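Local coordinates for Slr1438 protein (Synechocystis sp., PDB 3K25) that is of unknown function but belongs to the aldose 1-epimerase family and may bind carbohydrate and act as a sugar isomerase, at residues L67-N80 and E254-G266. Numbering follows the deposited sequence.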
ATOM      1  N   LEU A  67      -1.945  -4.606   0.496  1.00 19.93           N
ATOM      2  CA  LEU A  67      -3.272  -5.203   0.682  1.00 20.40           C
ATOM      3  C   LEU A  67      -3.496  -6.367  -0.296  1.00 20.12           C
ATOM      4  O   LEU A  67      -3.624  -6.153  -1.517  1.00 20.65           O
ATOM      5  CB  LEU A  67      -4.358  -4.131   0.487  1.00 18.65           C
ATOM      6  CG  LEU A  67      -4.033  -2.719   1.020  1.00 17.62           C
ATOM      7  CD1 LEU A  67      -5.192  -1.790   0.699  1.00 21.09           C
ATOM      8  CD2 LEU A  67      -3.761  -2.744   2.516  1.00 20.62           C
ATOM      9  N   PHE A  68      -3.556  -7.590   0.239  1.00 21.37           N
ATOM     10  CA  PHE A  68      -3.747  -8.796  -0.581  1.00 21.18           C
ATOM     11  C   PHE A  68      -4.180  -9.988   0.287  1.00 20.63           C
ATOM     12  O   PHE A  68      -3.654 -10.189   1.378  1.00 20.27           O
ATOM     13  CB  PHE A  68      -2.429  -9.134  -1.291  1.00 21.76           C
ATOM     14  CG  PHE A  68      -2.448 -10.439  -2.036  1.00 22.61           C
ATOM     15  CD1 PHE A  68      -2.838 -10.493  -3.375  1.00 21.82           C
ATOM     16  CD2 PHE A  68      -2.050 -11.619  -1.410  1.00 19.57           C
ATOM     17  CE1 PHE A  68      -2.821 -11.697  -4.070  1.00 20.03           C
ATOM     18  CE2 PHE A  68      -2.037 -12.820  -2.098  1.00 19.67           C
ATOM     19  CZ  PHE A  68      -2.420 -12.860  -3.432  1.00 19.52           C
ATOM     20  N   PRO A  69      -5.110 -10.825  -0.197  1.00 25.97           N
ATOM     21  CA  PRO A  69      -5.830 -10.817  -1.472  1.00 26.22           C
ATOM     22  C   PRO A  69      -7.090  -9.943  -1.532  1.00 27.23           C
ATOM     23  O   PRO A  69      -7.927 -10.144  -2.399  1.00 30.70           O
ATOM     24  CB  PRO A  69      -6.140 -12.291  -1.687  1.00 26.67           C
ATOM     25  CG  PRO A  69      -6.456 -12.745  -0.280  1.00 27.27           C
ATOM     26  CD  PRO A  69      -5.361 -12.086   0.536  1.00 25.67           C
ATOM     27  N   ILE A  70      -7.243  -8.999  -0.607  1.00 20.11           N
ATOM     28  CA  ILE A  70      -8.392  -8.089  -0.664  1.00 20.09           C
ATOM     29  C   ILE A  70      -7.999  -6.732  -0.104  1.00 20.11           C
ATOM     30  O   ILE A  70      -7.011  -6.606   0.633  1.00 18.82           O
ATOM     31  CB  ILE A  70      -9.644  -8.554   0.164  1.00 24.03           C
ATOM     32  CG1 ILE A  70      -9.328  -8.514   1.667  1.00 26.64           C
ATOM     33  CG2 ILE A  70     -10.112  -9.929  -0.299  1.00 26.81           C
ATOM     34  CD1 ILE A  70     -10.523  -8.790   2.583  1.00 29.43           C
ATOM     35  N   CYS A  71      -8.776  -5.717  -0.471  1.00 19.43           N
ATOM     36  CA  CYS A  71      -8.569  -4.372   0.028  1.00 22.39           C
ATOM     37  C   CYS A  71      -9.832  -4.071   0.844  1.00 26.23           C
ATOM     38  O   CYS A  71     -10.957  -4.287   0.379  1.00 31.02           O
ATOM     39  CB  CYS A  71      -8.400  -3.390  -1.136  1.00 22.86           C
ATOM     40  SG  CYS A  71      -7.007  -3.776  -2.250  1.00 28.07           S
ATOM     41  N   GLY A  72      -9.642  -3.596   2.070  1.00 16.12           N
ATOM     42  CA  GLY A  72     -10.780  -3.311   2.921  1.00 20.36           C
ATOM     43  C   GLY A  72     -11.231  -4.598   3.593  1.00 23.25           C
ATOM     44  O   GLY A  72     -10.475  -5.577   3.672  1.00 19.06           O
ATOM     45  N   ASN A  73     -12.470  -4.628   4.066  1.00 34.22           N
ATOM     46  CA  ASN A  73     -12.949  -5.827   4.736  1.00 37.19           C
ATOM     47  C   ASN A  73     -14.083  -6.469   3.957  1.00 38.21           C
ATOM     48  O   ASN A  73     -14.515  -5.953   2.927  1.00 37.89           O
ATOM     49  CB  ASN A  73     -13.431  -5.462   6.132  1.00 43.03           C
ATOM     50  CG  ASN A  73     -14.520  -4.429   6.090  1.00 49.74           C
ATOM     51  OD1 ASN A  73     -15.632  -4.720   5.667  1.00 52.73           O
ATOM     52  ND2 ASN A  73     -14.200  -3.200   6.492  1.00 52.54           N
ATOM     53  N   LEU A  74     -14.552  -7.608   4.456  1.00 34.86           N
ATOM     54  CA  LEU A  74     -15.651  -8.321   3.828  1.00 37.62           C
ATOM     55  C   LEU A  74     -16.798  -8.429   4.827  1.00 44.44           C
ATOM     56  O   LEU A  74     -16.579  -8.478   6.037  1.00 45.71           O
ATOM     57  CB  LEU A  74     -15.218  -9.733   3.401  1.00 33.71           C
ATOM     58  CG  LEU A  74     -14.027  -9.888   2.438  1.00 27.27           C
ATOM     59  CD1 LEU A  74     -13.761 -11.378   2.182  1.00 24.25           C
ATOM     60  CD2 LEU A  74     -14.313  -9.164   1.134  1.00 27.57           C
ATOM     61  N   PRO A  75     -18.044  -8.447   4.327  1.00 31.71           N
ATOM     62  CA  PRO A  75     -19.190  -8.559   5.230  1.00 38.53           C
ATOM     63  C   PRO A  75     -19.052  -9.882   5.977  1.00 41.73           C
ATOM     64  O   PRO A  75     -18.852 -10.933   5.362  1.00 41.64           O
ATOM     65  CB  PRO A  75     -20.384  -8.571   4.275  1.00 41.26           C
ATOM     66  CG  PRO A  75     -19.888  -7.802   3.092  1.00 36.93           C
ATOM     67  CD  PRO A  75     -18.485  -8.324   2.929  1.00 30.30           C
ATOM     68  N   GLN A  76     -19.149  -9.830   7.298  1.00 48.61           N
ATOM     69  CA  GLN A  76     -19.030 -11.035   8.114  1.00 52.67           C
ATOM     70  C   GLN A  76     -17.588 -11.535   8.048  1.00 47.05           C
ATOM     71  O   GLN A  76     -17.276 -12.621   8.545  1.00 47.11           O
ATOM     72  CB  GLN A  76     -19.950 -12.163   7.600  1.00 58.65           C
ATOM     73  CG  GLN A  76     -21.343 -11.764   7.115  1.00 67.56           C
ATOM     74  CD  GLN A  76     -22.178 -11.106   8.187  1.00 74.47           C
ATOM     75  OE1 GLN A  76     -22.055  -9.907   8.436  1.00 77.90           O
ATOM     76  NE2 GLN A  76     -23.031 -11.890   8.838  1.00 77.07           N
ATOM     77  N   ASP A  77     -16.717 -10.746   7.421  1.00 46.97           N
ATOM     78  CA  ASP A  77     -15.320 -11.126   7.275  1.00 41.72           C
ATOM     79  C   ASP A  77     -15.164 -12.455   6.538  1.00 39.98           C
ATOM     80  O   ASP A  77     -14.247 -13.230   6.824  1.00 36.18           O
ATOM     81  CB  ASP A  77     -14.641 -11.205   8.648  1.00 42.20           C
ATOM     82  CG  ASP A  77     -14.082  -9.866   9.103  1.00 42.72           C
ATOM     83  OD1 ASP A  77     -14.611  -8.815   8.675  1.00 45.19           O
ATOM     84  OD2 ASP A  77     -13.116  -9.859   9.898  1.00 42.64           O
ATOM     85  N   GLN A  78     -16.059 -12.727   5.593  1.00 41.03           N
ATOM     86  CA  GLN A  78     -15.952 -13.957   4.834  1.00 42.45           C
ATOM     87  C   GLN A  78     -16.492 -13.885   3.413  1.00 41.12           C
ATOM     88  O   GLN A  78     -17.167 -12.926   3.023  1.00 38.85           O
ATOM     89  CB  GLN A  78     -16.649 -15.100   5.562  1.00 49.42           C
ATOM     90  CG  GLN A  78     -18.150 -15.077   5.455  1.00 60.30           C
ATOM     91  CD  GLN A  78     -18.777 -16.247   6.170  1.00 68.55           C
ATOM     92  OE1 GLN A  78     -18.527 -16.467   7.354  1.00 71.54           O
ATOM     93  NE2 GLN A  78     -19.598 -17.006   5.456  1.00 71.41           N
ATOM     94  N   PHE A  79     -16.155 -14.919   2.643  1.00 38.42           N
ATOM     95  CA  PHE A  79     -16.589 -15.068   1.263  1.00 38.83           C
ATOM     96  C   PHE A  79     -16.653 -16.556   0.977  1.00 40.37           C
ATOM     97  O   PHE A  79     -15.847 -17.337   1.485  1.00 39.30           O
ATOM     98  CB  PHE A  79     -15.616 -14.403   0.280  1.00 34.50           C
ATOM     99  CG  PHE A  79     -14.317 -15.137   0.114  1.00 30.90           C
ATOM    100  CD1 PHE A  79     -13.348 -15.101   1.114  1.00 29.10           C
ATOM    101  CD2 PHE A  79     -14.059 -15.857  -1.049  1.00 28.89           C
ATOM    102  CE1 PHE A  79     -12.140 -15.764   0.962  1.00 25.96           C
ATOM    103  CE2 PHE A  79     -12.847 -16.531  -1.216  1.00 26.93           C
ATOM    104  CZ  PHE A  79     -11.883 -16.484  -0.206  1.00 25.40           C
ATOM    105  N   ASN A  80     -17.630 -16.944   0.174  1.00 49.11           N
ATOM    106  CA  ASN A  80     -17.796 -18.342  -0.174  1.00 52.66           C
ATOM    107  C   ASN A  80     -17.128 -18.604  -1.502  1.00 47.95           C
ATOM    108  O   ASN A  80     -17.121 -17.746  -2.379  1.00 46.90           O
ATOM    109  CB  ASN A  80     -19.284 -18.692  -0.278  1.00 59.97           C
ATOM    110  CG  ASN A  80     -19.962 -18.783   1.079  1.00 66.43           C
ATOM    111  OD1 ASN A  80     -19.434 -18.301   2.086  1.00 66.12           O
ATOM    112  ND2 ASN A  80     -21.143 -19.396   1.110  1.00 70.18           N
ATOM    113  N   GLU A 254      -4.134   6.095  -1.987  1.00 34.05           N
ATOM    114  CA  GLU A 254      -3.905   4.690  -2.291  1.00 28.85           C
ATOM    115  C   GLU A 254      -4.513   4.031  -3.534  1.00 28.75           C
ATOM    116  O   GLU A 254      -5.722   4.106  -3.780  1.00 30.60           O
ATOM    117  CB  GLU A 254      -4.310   3.859  -1.062  1.00 24.00           C
ATOM    118  CG  GLU A 254      -4.492   4.671   0.209  1.00 24.38           C
ATOM    119  CD  GLU A 254      -5.274   3.925   1.272  1.00 27.19           C
ATOM    120  OE1 GLU A 254      -5.608   4.531   2.321  1.00 31.84           O
ATOM    121  OE2 GLU A 254      -5.554   2.728   1.063  1.00 22.67           O
ATOM    122  N   PRO A 255      -3.668   3.355  -4.325  1.00 36.39           N
ATOM    123  CA  PRO A 255      -4.108   2.661  -5.536  1.00 34.36           C
ATOM    124  C   PRO A 255      -4.570   1.237  -5.187  1.00 32.67           C
ATOM    125  O   PRO A 255      -3.809   0.459  -4.616  1.00 33.29           O
ATOM    126  CB  PRO A 255      -2.854   2.677  -6.409  1.00 34.35           C
ATOM    127  CG  PRO A 255      -1.761   2.557  -5.401  1.00 32.33           C
ATOM    128  CD  PRO A 255      -2.201   3.501  -4.310  1.00 34.79           C
ATOM    129  N   TRP A 256      -5.819   0.917  -5.522  1.00 28.75           N
ATOM    130  CA  TRP A 256      -6.416  -0.402  -5.261  1.00 27.60           C
ATOM    131  C   TRP A 256      -6.851  -1.020  -6.576  1.00 27.90           C
ATOM    132  O   TRP A 256      -7.387  -0.322  -7.442  1.00 31.43           O
ATOM    133  CB  TRP A 256      -7.665  -0.271  -4.387  1.00 28.32           C
ATOM    134  CG  TRP A 256      -7.420   0.066  -2.958  1.00 27.97           C
ATOM    135  CD1 TRP A 256      -6.268   0.560  -2.402  1.00 28.47           C
ATOM    136  CD2 TRP A 256      -8.373  -0.019  -1.895  1.00 29.01           C
ATOM    137  NE1 TRP A 256      -6.452   0.786  -1.060  1.00 28.80           N
ATOM    138  CE2 TRP A 256      -7.735   0.440  -0.723  1.00 29.60           C
ATOM    139  CE3 TRP A 256      -9.708  -0.438  -1.820  1.00 32.58           C
ATOM    140  CZ2 TRP A 256      -8.386   0.492   0.509  1.00 30.84           C
ATOM    141  CZ3 TRP A 256     -10.354  -0.386  -0.593  1.00 33.84           C
ATOM    142  CH2 TRP A 256      -9.692   0.076   0.553  1.00 34.78           C
ATOM    143  N   SER A 257      -6.651  -2.323  -6.735  1.00 24.50           N
ATOM    144  CA  SER A 257      -7.056  -2.951  -7.989  1.00 24.47           C
ATOM    145  C   SER A 257      -8.582  -3.003  -8.022  1.00 26.58           C
ATOM    146  O   SER A 257      -9.212  -3.007  -9.092  1.00 29.59           O
ATOM    147  CB  SER A 257      -6.452  -4.363  -8.123  1.00 21.48           C
ATOM    148  OG  SER A 257      -6.906  -5.235  -7.102  1.00 21.29           O
ATOM    149  N   GLY A 258      -9.165  -3.015  -6.827  1.00 26.43           N
ATOM    150  CA  GLY A 258     -10.609  -3.055  -6.695  1.00 28.29           C
ATOM    151  C   GLY A 258     -11.049  -2.498  -5.355  1.00 30.52           C
ATOM    152  O   GLY A 258     -10.229  -2.364  -4.441  1.00 29.26           O
ATOM    153  N   PRO A 259     -12.340  -2.162  -5.204  1.00 25.98           N
ATOM    154  CA  PRO A 259     -12.886  -1.613  -3.956  1.00 29.71           C
ATOM    155  C   PRO A 259     -13.174  -2.665  -2.883  1.00 32.33           C
ATOM    156  O   PRO A 259     -12.902  -3.853  -3.061  1.00 32.22           O
ATOM    157  CB  PRO A 259     -14.158  -0.919  -4.428  1.00 32.59           C
ATOM    158  CG  PRO A 259     -14.628  -1.834  -5.515  1.00 31.06           C
ATOM    159  CD  PRO A 259     -13.352  -2.127  -6.280  1.00 27.31           C
ATOM    160  N   ARG A 260     -13.729  -2.220  -1.763  1.00 34.37           N
ATOM    161  CA  ARG A 260     -14.062  -3.136  -0.689  1.00 38.22           C
ATOM    162  C   ARG A 260     -15.107  -4.140  -1.159  1.00 38.40           C
ATOM    163  O   ARG A 260     -16.000  -3.804  -1.941  1.00 41.06           O
ATOM    164  CB  ARG A 260     -14.593  -2.369   0.526  1.00 45.06           C
ATOM    165  CG  ARG A 260     -15.127  -3.279   1.623  1.00 54.32           C
ATOM    166  CD  ARG A 260     -15.459  -2.532   2.909  1.00 66.02           C
ATOM    167  NE  ARG A 260     -16.610  -1.642   2.773  1.00 76.24           N
ATOM    168  CZ  ARG A 260     -17.139  -0.948   3.780  1.00 83.74           C
ATOM    169  NH1 ARG A 260     -16.617  -1.044   4.998  1.00 84.94           N
ATOM    170  NH2 ARG A 260     -18.186  -0.157   3.570  1.00 88.41           N
ATOM    171  N   ASN A 261     -14.975  -5.371  -0.674  1.00 37.88           N
ATOM    172  CA  ASN A 261     -15.876  -6.479  -0.983  1.00 36.07           C
ATOM    173  C   ASN A 261     -15.900  -6.902  -2.453  1.00 32.63           C
ATOM    174  O   ASN A 261     -16.880  -7.463  -2.943  1.00 35.79           O
ATOM    175  CB  ASN A 261     -17.292  -6.149  -0.524  1.00 38.79           C
ATOM    176  CG  ASN A 261     -18.140  -7.389  -0.342  1.00 39.71           C
ATOM    177  OD1 ASN A 261     -19.303  -7.410  -0.731  1.00 41.98           O
ATOM    178  ND2 ASN A 261     -17.563  -8.431   0.257  1.00 38.67           N
ATOM    179  N   ALA A 262     -14.806  -6.641  -3.150  1.00 25.86           N
ATOM    180  CA  ALA A 262     -14.683  -7.002  -4.556  1.00 23.83           C
ATOM    181  C   ALA A 262     -14.652  -8.533  -4.746  1.00 24.09           C
ATOM    182  O   ALA A 262     -15.148  -9.057  -5.747  1.00 24.95           O
ATOM    183  CB  ALA A 262     -13.411  -6.361  -5.132  1.00 18.74           C
ATOM    184  N   LEU A 263     -14.066  -9.240  -3.781  1.00 27.77           N
ATOM    185  CA  LEU A 263     -13.973 -10.700  -3.831  1.00 28.41           C
ATOM    186  C   LEU A 263     -15.366 -11.334  -3.807  1.00 33.83           C
ATOM    187  O   LEU A 263     -15.535 -12.486  -4.205  1.00 36.57           O
ATOM    188  CB  LEU A 263     -13.153 -11.211  -2.642  1.00 26.54           C
ATOM    189  CG  LEU A 263     -12.699 -12.676  -2.646  1.00 26.47           C
ATOM    190  CD1 LEU A 263     -11.774 -12.909  -3.820  1.00 25.09           C
ATOM    191  CD2 LEU A 263     -11.986 -13.012  -1.349  1.00 24.21           C
ATOM    192  N   ASN A 264     -16.356 -10.575  -3.334  1.00 21.74           N
ATOM    193  CA  ASN A 264     -17.737 -11.053  -3.257  1.00 26.78           C
ATOM    194  C   ASN A 264     -18.661 -10.474  -4.321  1.00 28.16           C
ATOM    195  O   ASN A 264     -19.539 -11.180  -4.838  1.00 32.26           O
ATOM    196  CB  ASN A 264     -18.344 -10.736  -1.888  1.00 30.75           C
ATOM    197  CG  ASN A 264     -17.916 -11.706  -0.822  1.00 31.00           C
ATOM    198  OD1 ASN A 264     -18.038 -12.924  -0.984  1.00 33.85           O
ATOM    199  ND2 ASN A 264     -17.423 -11.175   0.288  1.00 32.39           N
ATOM    200  N   SER A 265     -18.477  -9.191  -4.636  1.00 35.57           N
ATOM    201  CA  SER A 265     -19.322  -8.528  -5.624  1.00 36.28           C
ATOM    202  C   SER A 265     -18.828  -8.733  -7.049  1.00 33.46           C
ATOM    203  O   SER A 265     -19.624  -8.767  -7.992  1.00 35.43           O
ATOM    204  CB  SER A 265     -19.400  -7.030  -5.339  1.00 35.58           C
ATOM    205  OG  SER A 265     -18.218  -6.376  -5.757  1.00 34.74           O
ATOM    206  N   GLY A 266     -17.513  -8.864  -7.198  1.00 26.53           N
ATOM    207  CA  GLY A 266     -16.919  -9.051  -8.508  1.00 23.39           C
ATOM    208  C   GLY A 266     -16.489  -7.727  -9.108  1.00 21.74           C
ATOM    209  O   GLY A 266     -15.877  -7.695 -10.169  1.00 20.46           O
TER
HETATM  210  O   HOH W   1     -12.620  -6.680   0.683  1.00 25.44           O
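Over one face of the Trp256 indole sits Cys71: its CB lies 3.5 Å from the centroid of the six-membered ring, a CH-pi contact. Cys71 SG, turned anti to the carbonyl carbon at chi1 -59°, is carried over the five-membered ring, 4.2 Å from that ring's centroid, a Cys sulfur-aromatic contact. In this galactose mutarotase-like beta-sandwich, the contact joins the end of strand 66-67, the loop after it and the start of strand 78-81 to the end of strand 250-256, the turn after it and the short helix 262-265. CD1 of Leu67 meets the indole obliquely near NE1, which donates to Glu254 OE2 on the anti side of the carboxylate. With an alanine in place of Trp256, Cys71 and Leu67 would probably face a gap and Glu254 would lose this donor.

The Phe79 ring carries Leu263 CD2 almost centrally over one face, 3.3 Å from its centroid and 4° off the normal; the same methyl also packs on Ile70 CG2. At the edge of the Arg260 guanidinium lies Asn73 ND2; the two side chains run side by side with their planes steeply inclined, not stacked, and Asn73 OD1 is 3.5 Å from Arg260 CD. Between Trp256 and Phe79, the type II turn from Pro259 to Ala262 is tied to the loop by a water that donates to Cys71 O and Asn73 O and accepts from Asn261 N. On strand 78-81, Gln78 O accepts from Asn264 ND2 at 3.3 Å, the donor tilted 26° from the carbonyl plane.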